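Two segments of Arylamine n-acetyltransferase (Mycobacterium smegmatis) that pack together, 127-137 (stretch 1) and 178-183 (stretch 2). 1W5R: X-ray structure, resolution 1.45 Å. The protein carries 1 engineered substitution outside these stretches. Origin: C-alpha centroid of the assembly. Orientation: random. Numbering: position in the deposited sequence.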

# COMPACT_ATOMS: atom_id res chain seq x y z
N TYR A 127 -10.93 14.46 -30.95
CA TYR A 127 -10.47 13.66 -29.84
C TYR A 127 -11.05 14.15 -28.52
O TYR A 127 -11.12 15.36 -28.28
CB TYR A 127 -8.95 13.70 -29.76
CG TYR A 127 -8.33 12.99 -30.93
CD1 TYR A 127 -8.15 13.66 -32.15
CD2 TYR A 127 -7.97 11.66 -30.84
CE1 TYR A 127 -7.60 12.98 -33.25
CE2 TYR A 127 -7.42 10.98 -31.91
CZ TYR A 127 -7.24 11.64 -33.11
OH TYR A 127 -6.69 10.93 -34.16
N LEU A 128 -11.48 13.20 -27.70
CA LEU A 128 -11.81 13.50 -26.30
C LEU A 128 -10.54 13.63 -25.50
O LEU A 128 -9.67 12.75 -25.53
CB LEU A 128 -12.72 12.42 -25.71
CG LEU A 128 -13.09 12.62 -24.23
CD1 LEU A 128 -13.86 13.92 -24.01
CD2 LEU A 128 -13.84 11.41 -23.73
N VAL A 129 -10.41 14.74 -24.77
CA VAL A 129 -9.26 14.97 -23.91
C VAL A 129 -9.81 15.35 -22.54
O VAL A 129 -10.66 16.23 -22.42
CB VAL A 129 -8.34 16.09 -24.47
CG1 VAL A 129 -7.23 16.40 -23.49
CG2 VAL A 129 -7.76 15.64 -25.82
N ASP A 130 -9.34 14.65 -21.51
CA ASP A 130 -9.83 14.92 -20.16
C ASP A 130 -8.72 14.60 -19.19
O ASP A 130 -8.41 13.45 -18.94
CB ASP A 130 -11.06 14.05 -19.88
CG ASP A 130 -11.61 14.21 -18.45
OD1 ASP A 130 -11.17 15.14 -17.72
OD2 ASP A 130 -12.50 13.41 -18.08
N VAL A 131 -8.08 15.65 -18.68
CA VAL A 131 -7.03 15.49 -17.68
C VAL A 131 -7.52 15.93 -16.29
O VAL A 131 -6.72 16.11 -15.37
CB VAL A 131 -5.72 16.22 -18.08
CG1 VAL A 131 -5.16 15.64 -19.39
CG2 VAL A 131 -5.97 17.73 -18.21
N GLY A 132 -8.83 16.11 -16.16
CA GLY A 132 -9.40 16.70 -14.96
C GLY A 132 -10.35 15.86 -14.13
O GLY A 132 -10.97 16.38 -13.19
N PHE A 133 -10.47 14.57 -14.45
CA PHE A 133 -11.46 13.72 -13.76
C PHE A 133 -10.91 13.14 -12.45
O PHE A 133 -11.66 12.54 -11.68
CB PHE A 133 -11.92 12.58 -14.68
CG PHE A 133 -13.12 11.83 -14.16
CD1 PHE A 133 -14.36 12.48 -13.99
CD2 PHE A 133 -13.03 10.48 -13.86
CE1 PHE A 133 -15.47 11.78 -13.51
CE2 PHE A 133 -14.15 9.77 -13.39
CZ PHE A 133 -15.36 10.43 -13.21
N GLY A 134 -9.61 13.32 -12.20
CA GLY A 134 -8.98 12.86 -10.96
C GLY A 134 -8.22 11.56 -11.14
O GLY A 134 -7.61 11.33 -12.19
N GLY A 135 -8.29 10.68 -10.15
CA GLY A 135 -7.52 9.43 -10.20
C GLY A 135 -7.80 8.52 -11.39
O GLY A 135 -6.89 7.82 -11.84
N GLN A 136 -9.04 8.53 -11.89
CA GLN A 136 -9.44 7.70 -13.03
C GLN A 136 -9.50 8.49 -14.34
O GLN A 136 -10.14 8.05 -15.30
CB GLN A 136 -10.77 6.98 -12.73
CG GLN A 136 -11.07 5.77 -13.63
CD GLN A 136 -9.97 4.71 -13.61
OE1 GLN A 136 -9.33 4.42 -14.64
NE2 GLN A 136 -9.75 4.15 -12.45
N THR A 137 -8.84 9.64 -14.39
CA THR A 137 -8.89 10.47 -15.61
C THR A 137 -8.21 9.78 -16.79
O THR A 137 -7.26 8.98 -16.60
CB THR A 137 -8.25 11.85 -15.38
OG1 THR A 137 -8.81 12.79 -16.30
CG2 THR A 137 -6.72 11.80 -15.50
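Stretch 2 178-183: PLYTFT

How does stretch 2 lie on stretch 1? Stretch 2 is strand, running in from earlier in the chain and extended except at Leu179, where psi is -56°, whereas stretch 1 is a strand only from Tyr127 to Val129 and then turns through a loop ending in a type I beta turn, Gly134 to Thr137. The chains run in opposite senses: Phe182 lies nearest Leu128 and Leu179 nearest Gln136, with CA atoms 10.9 and 8.6 Å apart. At that spacing no backbone hydrogen bonds join them, and side chains make most of the contact.

What places Tyr180 at the centre? Its CB points toward stretch 1, and chi1 in p with chi2 at 82° carries the ring out to the loop. There Tyr180 OH gives a weak hydrogen bond to Asp130 OD2, 2.7 Å away, while Leu128 CD2 lies 3.9 Å from the same Tyr180 OH. Asp130, with chi1 in t, reaches across with OD2 and uses OD1 to accept from its own loop, Gly132 N lying 3.0 Å from Asp130 OD1.

How does Phe133 meet the strand? With chi1 in t, its ring receives Tyr180 over one face, Phe133 CE1 standing 3.7 Å from Tyr180 CD2. The two rings are oblique, their planes at 58°. Leu179 joins the same ring, Phe133 CE2 to Leu179 CB being 3.9 Å. Behind it, Phe133 N donates to Thr137 OG1 at 3.1 Å, and Thr137 OG1 donates to Asp130 O at 2.8 Å, tying the loop together.

What closes the two ends? Leu179, chi1 m and chi2 t, extends toward the turn, with Leu179 CD1 4.0 Å from Gln136 O. At the other end Leu128, chi1 t and chi2 p, brings Leu128 CD2 to 4.3 Å from Phe182 CZ, a looser apolar contact.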

# COMPACT_ATOMS: atom_id res chain seq x y z
N PRO A 178 -19.03 2.96 -16.06
CA PRO A 178 -19.35 4.27 -16.59
C PRO A 178 -18.81 5.37 -15.67
O PRO A 178 -18.93 5.28 -14.43
CB PRO A 178 -20.89 4.27 -16.59
CG PRO A 178 -21.26 2.80 -16.68
CD PRO A 178 -20.25 2.16 -15.80
N LEU A 179 -18.21 6.39 -16.28
CA LEU A 179 -17.62 7.50 -15.54
C LEU A 179 -18.51 8.73 -15.62
O LEU A 179 -18.89 9.28 -14.58
CB LEU A 179 -16.23 7.83 -16.08
CG LEU A 179 -15.20 6.68 -16.07
CD1 LEU A 179 -13.87 7.24 -16.55
CD2 LEU A 179 -15.06 5.98 -14.70
N TYR A 180 -18.83 9.17 -16.83
CA TYR A 180 -19.69 10.33 -16.98
C TYR A 180 -20.36 10.31 -18.33
O TYR A 180 -19.94 9.58 -19.24
CB TYR A 180 -18.90 11.63 -16.77
CG TYR A 180 -17.65 11.79 -17.61
CD1 TYR A 180 -17.71 12.24 -18.94
CD2 TYR A 180 -16.39 11.52 -17.08
CE1 TYR A 180 -16.55 12.42 -19.71
CE2 TYR A 180 -15.22 11.69 -17.84
CZ TYR A 180 -15.32 12.14 -19.17
OH TYR A 180 -14.18 12.36 -19.93
N THR A 181 -21.42 11.11 -18.45
CA THR A 181 -22.09 11.32 -19.70
C THR A 181 -21.87 12.76 -20.13
O THR A 181 -21.65 13.63 -19.30
CB THR A 181 -23.61 11.05 -19.58
OG1 THR A 181 -24.21 12.02 -18.71
CG2 THR A 181 -23.88 9.64 -19.04
N PHE A 182 -21.90 13.01 -21.43
CA PHE A 182 -21.72 14.37 -21.94
C PHE A 182 -22.32 14.50 -23.32
O PHE A 182 -22.47 13.50 -24.04
CB PHE A 182 -20.23 14.74 -21.97
CG PHE A 182 -19.40 13.94 -22.95
CD1 PHE A 182 -19.14 14.43 -24.23
CD2 PHE A 182 -18.86 12.71 -22.59
CE1 PHE A 182 -18.36 13.70 -25.13
CE2 PHE A 182 -18.09 11.97 -23.49
CZ PHE A 182 -17.84 12.47 -24.76
N THR A 183 -22.67 15.73 -23.70
CA THR A 183 -23.04 16.01 -25.08
C THR A 183 -21.91 16.76 -25.78
O THR A 183 -20.99 17.28 -25.13
CB THR A 183 -24.36 16.82 -25.20
OG1 THR A 183 -24.11 18.20 -24.89
CG2 THR A 183 -25.46 16.25 -24.30